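Local coordinates for protein beta-Ala-His dipeptidase (Homo sapiens, PDB 3DLJ) that hydrolyses carnosine, anserine and other Xaa-His dipeptides as a secreted, homodimeric zinc metallopeptidase of the M20 family, at residues R222-C233 with G345-V356. Residues are numbered along the deposited sequence; the frame is centred on the assembly and turned at random.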
ATOM      1  N   ARG A 222       7.934  -5.674  -4.394  1.00 33.08           N
ATOM      2  CA  ARG A 222       8.457  -5.256  -5.688  1.00 33.18           C
ATOM      3  C   ARG A 222       8.754  -3.756  -5.693  1.00 33.77           C
ATOM      4  O   ARG A 222       8.216  -3.021  -4.890  1.00 33.84           O
ATOM      5  CB  ARG A 222       7.498  -5.629  -6.816  1.00 33.31           C
ATOM      6  CG  ARG A 222       7.392  -7.117  -7.069  1.00 31.49           C
ATOM      7  CD  ARG A 222       6.883  -7.384  -8.480  1.00 30.06           C
ATOM      8  NE  ARG A 222       5.437  -7.223  -8.515  1.00 28.33           N
ATOM      9  CZ  ARG A 222       4.619  -7.744  -9.420  1.00 27.96           C
ATOM     10  NH1 ARG A 222       5.066  -8.506 -10.442  1.00 25.78           N
ATOM     11  NH2 ARG A 222       3.338  -7.507  -9.274  1.00 28.54           N
ATOM     12  N   GLY A 223       9.647  -3.325  -6.586  1.00 34.24           N
ATOM     13  CA  GLY A 223       9.790  -1.917  -6.919  1.00 34.62           C
ATOM     14  C   GLY A 223       8.696  -1.474  -7.881  1.00 35.41           C
ATOM     15  O   GLY A 223       7.766  -2.240  -8.188  1.00 35.14           O
ATOM     16  N   ASN A 224       8.794  -0.225  -8.341  1.00 35.60           N
ATOM     17  CA  ASN A 224       7.859   0.283  -9.335  1.00 35.73           C
ATOM     18  C   ASN A 224       8.435   1.391 -10.214  1.00 35.54           C
ATOM     19  O   ASN A 224       9.322   2.126  -9.802  1.00 35.71           O
ATOM     20  CB  ASN A 224       6.519   0.734  -8.708  1.00 36.14           C
ATOM     21  CG  ASN A 224       5.351   0.655  -9.717  1.00 36.65           C
ATOM     22  OD1 ASN A 224       5.522   0.171 -10.833  1.00 38.20           O
ATOM     23  ND2 ASN A 224       4.184   1.116  -9.322  1.00 37.66           N
ATOM     24  N   SER A 225       7.931   1.489 -11.436  1.00 35.04           N
ATOM     25  CA  SER A 225       8.230   2.626 -12.274  1.00 35.23           C
ATOM     26  C   SER A 225       6.933   3.078 -12.960  1.00 35.23           C
ATOM     27  O   SER A 225       6.308   2.322 -13.702  1.00 36.52           O
ATOM     28  CB  SER A 225       9.357   2.289 -13.254  1.00 35.09           C
ATOM     29  OG  SER A 225       9.046   1.110 -13.969  1.00 36.08           O
ATOM     30  N   TYR A 226       6.509   4.298 -12.658  1.00 33.92           N
ATOM     31  CA  TYR A 226       5.290   4.844 -13.189  1.00 32.27           C
ATOM     32  C   TYR A 226       5.603   5.783 -14.364  1.00 32.35           C
ATOM     33  O   TYR A 226       6.387   6.721 -14.226  1.00 31.62           O
ATOM     34  CB  TYR A 226       4.523   5.576 -12.071  1.00 31.07           C
ATOM     35  CG  TYR A 226       3.019   5.588 -12.318  1.00 30.94           C
ATOM     36  CD1 TYR A 226       2.183   4.631 -11.734  1.00 29.72           C
ATOM     37  CD2 TYR A 226       2.447   6.542 -13.180  1.00 31.41           C
ATOM     38  CE1 TYR A 226       0.808   4.635 -11.974  1.00 28.70           C
ATOM     39  CE2 TYR A 226       1.089   6.557 -13.428  1.00 31.87           C
ATOM     40  CZ  TYR A 226       0.278   5.606 -12.830  1.00 31.18           C
ATOM     41  OH  TYR A 226      -1.056   5.679 -13.090  1.00 31.76           O
ATOM     42  N   PHE A 227       4.999   5.503 -15.519  1.00 32.14           N
ATOM     43  CA  PHE A 227       5.218   6.285 -16.729  1.00 32.47           C
ATOM     44  C   PHE A 227       3.970   7.064 -17.135  1.00 32.79           C
ATOM     45  O   PHE A 227       2.847   6.599 -16.978  1.00 33.65           O
ATOM     46  CB  PHE A 227       5.702   5.395 -17.890  1.00 31.86           C
ATOM     47  CG  PHE A 227       7.088   4.832 -17.684  1.00 30.80           C
ATOM     48  CD1 PHE A 227       7.275   3.639 -16.989  1.00 30.19           C
ATOM     49  CD2 PHE A 227       8.199   5.498 -18.174  1.00 29.44           C
ATOM     50  CE1 PHE A 227       8.544   3.133 -16.776  1.00 29.18           C
ATOM     51  CE2 PHE A 227       9.483   4.985 -17.969  1.00 30.85           C
ATOM     52  CZ  PHE A 227       9.649   3.802 -17.263  1.00 30.11           C
ATOM     53  N   MET A 228       4.192   8.277 -17.603  1.00 33.60           N
ATOM     54  CA  MET A 228       3.176   9.080 -18.221  1.00 34.90           C
ATOM     55  C   MET A 228       3.639   9.327 -19.635  1.00 34.95           C
ATOM     56  O   MET A 228       4.783   9.705 -19.847  1.00 35.38           O
ATOM     57  CB  MET A 228       3.039  10.395 -17.464  1.00 34.37           C
ATOM     58  CG  MET A 228       2.543  10.178 -16.017  1.00 33.88           C
ATOM     59  SD  MET A 228       2.014  11.758 -15.334  1.00 38.63           S
ATOM     60  CE  MET A 228       1.463  11.196 -13.745  1.00 34.05           C
ATOM     61  N   VAL A 229       2.758   9.101 -20.607  1.00 35.45           N
ATOM     62  CA  VAL A 229       3.086   9.318 -22.008  1.00 35.34           C
ATOM     63  C   VAL A 229       2.115  10.328 -22.592  1.00 35.88           C
ATOM     64  O   VAL A 229       0.971   9.990 -22.893  1.00 35.96           O
ATOM     65  CB  VAL A 229       3.008   8.002 -22.839  1.00 35.92           C
ATOM     66  CG1 VAL A 229       3.446   8.224 -24.319  1.00 34.99           C
ATOM     67  CG2 VAL A 229       3.817   6.893 -22.199  1.00 35.33           C
ATOM     68  N   GLU A 230       2.585  11.563 -22.765  1.00 36.49           N
ATOM     69  CA  GLU A 230       1.791  12.624 -23.351  1.00 37.56           C
ATOM     70  C   GLU A 230       1.944  12.685 -24.873  1.00 37.29           C
ATOM     71  O   GLU A 230       3.055  12.721 -25.400  1.00 37.24           O
ATOM     72  CB  GLU A 230       2.131  13.966 -22.698  1.00 37.28           C
ATOM     73  CG  GLU A 230       1.182  15.115 -23.075  1.00 39.95           C
ATOM     74  CD  GLU A 230       1.716  16.499 -22.648  1.00 39.73           C
ATOM     75  OE1 GLU A 230       2.744  16.948 -23.173  1.00 41.15           O
ATOM     76  OE2 GLU A 230       1.096  17.141 -21.782  1.00 44.52           O
ATOM     77  N   VAL A 231       0.816  12.647 -25.577  1.00 37.26           N
ATOM     78  CA  VAL A 231       0.805  12.960 -26.994  1.00 37.59           C
ATOM     79  C   VAL A 231      -0.052  14.216 -27.208  1.00 38.54           C
ATOM     80  O   VAL A 231      -1.219  14.256 -26.832  1.00 38.11           O
ATOM     81  CB  VAL A 231       0.321  11.766 -27.899  1.00 37.19           C
ATOM     82  CG1 VAL A 231       0.525  12.114 -29.356  1.00 35.96           C
ATOM     83  CG2 VAL A 231       1.056  10.470 -27.579  1.00 36.57           C
ATOM     84  N   LYS A 232       0.534  15.238 -27.821  1.00 40.74           N
ATOM     85  CA  LYS A 232      -0.110  16.545 -27.947  1.00 42.56           C
ATOM     86  C   LYS A 232      -0.115  17.047 -29.383  1.00 43.70           C
ATOM     87  O   LYS A 232       0.926  17.099 -30.032  1.00 43.39           O
ATOM     88  CB  LYS A 232       0.572  17.568 -27.037  1.00 42.24           C
ATOM     89  CG  LYS A 232       0.008  18.963 -27.220  1.00 44.81           C
ATOM     90  CD  LYS A 232       0.645  20.014 -26.354  1.00 48.31           C
ATOM     91  CE  LYS A 232       0.428  21.404 -26.996  1.00 49.69           C
ATOM     92  NZ  LYS A 232       0.413  22.493 -25.980  1.00 50.70           N
ATOM     93  N   CYS A 233      -1.309  17.401 -29.859  1.00 46.45           N
ATOM     94  CA  CYS A 233      -1.512  18.129 -31.120  1.00 47.00           C
ATOM     95  C   CYS A 233      -1.597  19.636 -30.807  1.00 46.78           C
ATOM     96  O   CYS A 233      -0.634  20.384 -30.967  1.00 47.35           O
ATOM     97  CB  CYS A 233      -2.800  17.620 -31.816  1.00 47.20           C
ATOM     98  SG  CYS A 233      -3.163  18.310 -33.494  1.00 51.31           S
ATOM     99  N   GLY A 345      -7.320  16.712 -28.022  1.00 31.86           N
ATOM    100  CA  GLY A 345      -6.127  17.387 -28.519  1.00 32.68           C
ATOM    101  C   GLY A 345      -4.857  16.966 -27.783  1.00 33.63           C
ATOM    102  O   GLY A 345      -3.777  16.935 -28.354  1.00 34.32           O
ATOM    103  N   ARG A 346      -4.984  16.615 -26.512  1.00 34.33           N
ATOM    104  CA  ARG A 346      -3.831  16.288 -25.693  1.00 34.79           C
ATOM    105  C   ARG A 346      -4.231  15.207 -24.718  1.00 33.42           C
ATOM    106  O   ARG A 346      -5.156  15.384 -23.910  1.00 33.08           O
ATOM    107  CB  ARG A 346      -3.387  17.538 -24.903  1.00 35.05           C
ATOM    108  CG  ARG A 346      -1.931  17.551 -24.506  1.00 36.47           C
ATOM    109  CD  ARG A 346      -1.618  18.833 -23.703  1.00 38.38           C
ATOM    110  NE  ARG A 346      -1.714  18.550 -22.276  1.00 45.85           N
ATOM    111  CZ  ARG A 346      -0.796  18.901 -21.384  1.00 49.67           C
ATOM    112  NH1 ARG A 346      -0.959  18.573 -20.095  1.00 48.96           N
ATOM    113  NH2 ARG A 346       0.280  19.587 -21.784  1.00 50.04           N
ATOM    114  N   VAL A 347      -3.510  14.099 -24.773  1.00 32.36           N
ATOM    115  CA  VAL A 347      -3.827  12.930 -23.965  1.00 31.25           C
ATOM    116  C   VAL A 347      -2.565  12.389 -23.289  1.00 31.58           C
ATOM    117  O   VAL A 347      -1.450  12.543 -23.820  1.00 31.72           O
ATOM    118  CB  VAL A 347      -4.475  11.826 -24.848  1.00 31.45           C
ATOM    119  CG1 VAL A 347      -5.862  12.240 -25.273  1.00 29.31           C
ATOM    120  CG2 VAL A 347      -3.603  11.561 -26.088  1.00 28.19           C
ATOM    121  N   ILE A 348      -2.740  11.779 -22.116  1.00 30.74           N
ATOM    122  CA  ILE A 348      -1.634  11.213 -21.342  1.00 30.45           C
ATOM    123  C   ILE A 348      -1.968   9.768 -20.957  1.00 30.37           C
ATOM    124  O   ILE A 348      -2.906   9.515 -20.191  1.00 29.65           O
ATOM    125  CB  ILE A 348      -1.315  12.044 -20.024  1.00 30.75           C
ATOM    126  CG1 ILE A 348      -1.303  13.559 -20.290  1.00 30.45           C
ATOM    127  CG2 ILE A 348       0.061  11.642 -19.415  1.00 28.85           C
ATOM    128  CD1 ILE A 348      -0.936  14.392 -19.080  1.00 29.91           C
ATOM    129  N   GLY A 349      -1.197   8.828 -21.489  1.00 30.06           N
ATOM    130  CA  GLY A 349      -1.325   7.436 -21.114  1.00 30.51           C
ATOM    131  C   GLY A 349      -0.587   7.197 -19.808  1.00 31.57           C
ATOM    132  O   GLY A 349       0.454   7.800 -19.562  1.00 32.18           O
ATOM    133  N   LYS A 350      -1.116   6.298 -18.976  1.00 32.43           N
ATOM    134  CA  LYS A 350      -0.484   5.935 -17.697  1.00 31.71           C
ATOM    135  C   LYS A 350      -0.284   4.441 -17.598  1.00 30.84           C
ATOM    136  O   LYS A 350      -1.204   3.646 -17.854  1.00 31.16           O
ATOM    137  CB  LYS A 350      -1.336   6.398 -16.515  1.00 31.62           C
ATOM    138  CG  LYS A 350      -1.948   7.792 -16.652  1.00 33.76           C
ATOM    139  CD  LYS A 350      -1.080   8.902 -16.114  1.00 32.82           C
ATOM    140  CE  LYS A 350      -1.739  10.245 -16.435  1.00 34.60           C
ATOM    141  NZ  LYS A 350      -2.535  10.773 -15.281  1.00 34.99           N
ATOM    142  N   PHE A 351       0.923   4.053 -17.213  1.00 30.10           N
ATOM    143  CA  PHE A 351       1.244   2.658 -17.025  1.00 29.51           C
ATOM    144  C   PHE A 351       2.465   2.543 -16.119  1.00 29.60           C
ATOM    145  O   PHE A 351       3.197   3.504 -15.933  1.00 29.32           O
ATOM    146  CB  PHE A 351       1.477   1.941 -18.380  1.00 28.73           C
ATOM    147  CG  PHE A 351       2.782   2.322 -19.078  1.00 27.69           C
ATOM    148  CD1 PHE A 351       3.946   1.588 -18.852  1.00 25.46           C
ATOM    149  CD2 PHE A 351       2.834   3.403 -19.943  1.00 27.20           C
ATOM    150  CE1 PHE A 351       5.137   1.904 -19.493  1.00 26.30           C
ATOM    151  CE2 PHE A 351       4.033   3.738 -20.594  1.00 28.62           C
ATOM    152  CZ  PHE A 351       5.181   2.982 -20.373  1.00 28.69           C
ATOM    153  N   SER A 352       2.666   1.366 -15.550  1.00 29.95           N
ATOM    154  CA  SER A 352       3.798   1.167 -14.666  1.00 30.54           C
ATOM    155  C   SER A 352       4.343  -0.239 -14.816  1.00 30.14           C
ATOM    156  O   SER A 352       3.650  -1.148 -15.248  1.00 30.22           O
ATOM    157  CB  SER A 352       3.427   1.469 -13.193  1.00 30.55           C
ATOM    158  OG  SER A 352       2.335   0.678 -12.750  1.00 30.97           O
ATOM    159  N   ILE A 353       5.602  -0.387 -14.452  1.00 30.27           N
ATOM    160  CA  ILE A 353       6.280  -1.655 -14.451  1.00 30.46           C
ATOM    161  C   ILE A 353       6.769  -1.926 -13.026  1.00 30.88           C
ATOM    162  O   ILE A 353       7.561  -1.157 -12.459  1.00 31.96           O
ATOM    163  CB  ILE A 353       7.472  -1.655 -15.464  1.00 30.35           C
ATOM    164  CG1 ILE A 353       6.977  -1.300 -16.880  1.00 30.24           C
ATOM    165  CG2 ILE A 353       8.185  -2.993 -15.462  1.00 27.83           C
ATOM    166  CD1 ILE A 353       8.086  -1.078 -17.914  1.00 31.17           C
ATOM    167  N   ARG A 354       6.305  -3.028 -12.463  1.00 30.75           N
ATOM    168  CA  ARG A 354       6.783  -3.498 -11.186  1.00 29.92           C
ATOM    169  C   ARG A 354       8.157  -4.089 -11.351  1.00 29.91           C
ATOM    170  O   ARG A 354       8.421  -4.841 -12.294  1.00 30.64           O
ATOM    171  CB  ARG A 354       5.794  -4.497 -10.604  1.00 30.09           C
ATOM    172  CG  ARG A 354       4.409  -3.895 -10.393  1.00 30.07           C
ATOM    173  CD  ARG A 354       4.330  -3.028  -9.122  1.00 32.56           C
ATOM    174  NE  ARG A 354       3.014  -2.385  -8.970  1.00 34.69           N
ATOM    175  CZ  ARG A 354       2.684  -1.532  -7.992  1.00 35.86           C
ATOM    176  NH1 ARG A 354       1.462  -1.011  -7.954  1.00 34.65           N
ATOM    177  NH2 ARG A 354       3.570  -1.203  -7.050  1.00 34.86           N
ATOM    178  N   LEU A 355       9.062  -3.717 -10.454  1.00 29.59           N
ATOM    179  CA  LEU A 355      10.450  -4.088 -10.614  1.00 29.11           C
ATOM    180  C   LEU A 355      10.857  -5.146  -9.606  1.00 29.05           C
ATOM    181  O   LEU A 355      10.346  -5.179  -8.495  1.00 28.84           O
ATOM    182  CB  LEU A 355      11.350  -2.867 -10.518  1.00 29.31           C
ATOM    183  CG  LEU A 355      10.946  -1.624 -11.322  1.00 29.66           C
ATOM    184  CD1 LEU A 355      11.991  -0.515 -11.105  1.00 30.40           C
ATOM    185  CD2 LEU A 355      10.853  -1.937 -12.784  1.00 30.42           C
ATOM    186  N   VAL A 356      11.772  -6.016 -10.025  1.00 28.73           N
ATOM    187  CA  VAL A 356      12.262  -7.108  -9.202  1.00 28.77           C
ATOM    188  C   VAL A 356      13.807  -7.142  -9.292  1.00 29.05           C
ATOM    189  O   VAL A 356      14.391  -6.553 -10.201  1.00 29.16           O
ATOM    190  CB  VAL A 356      11.655  -8.480  -9.651  1.00 28.65           C
ATOM    191  CG1 VAL A 356      10.139  -8.447  -9.564  1.00 27.59           C
ATOM    192  CG2 VAL A 356      12.116  -8.854 -11.070  1.00 26.44           C
TER
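CB of Phe227 sits over one face of the Phe351 ring in a CH-pi contact, 3.7 Å from the ring centroid; the two ring planes are near parallel, 13° apart, but slid so far that they barely overlap. With CG between the backbone N and the carbonyl carbon (chi1 72°), the Phe351 ring reaches toward the neighbouring strand, where CG2 of Val229 meets its edge at CE2, 3.5 Å away. Helix 361-377 packs on this face through Val368 and Leu372. Here too, Ile353 O accepts from both N and OG of Ser225, the hydroxyl bond, 3.1 Å long, falling on a lone pair. Strands 223-232 and 346-355 are antiparallel neighbours in the sheet of the M20 dimerisation (lid) domain, and their hydrogen-bonded pairs run from Gly223–Leu355 to Val231–Val347. On the other face, the Asn224 amide stacks on the Arg354 guanidinium, planes 15° apart, with ND2 above its centre. Just before the strand, the Arg222 guanidinium has CB of Arg354 over one face, 3.5 Å from NE, while CD of Arg222 touches CG1 of Val356. NE and NH1 of Arg222 hydrogen-bond to the carbonyl oxygens of Gly426 and Tyr322, so an alanine here would probably leave both without this donor and uncover the flank of Arg354.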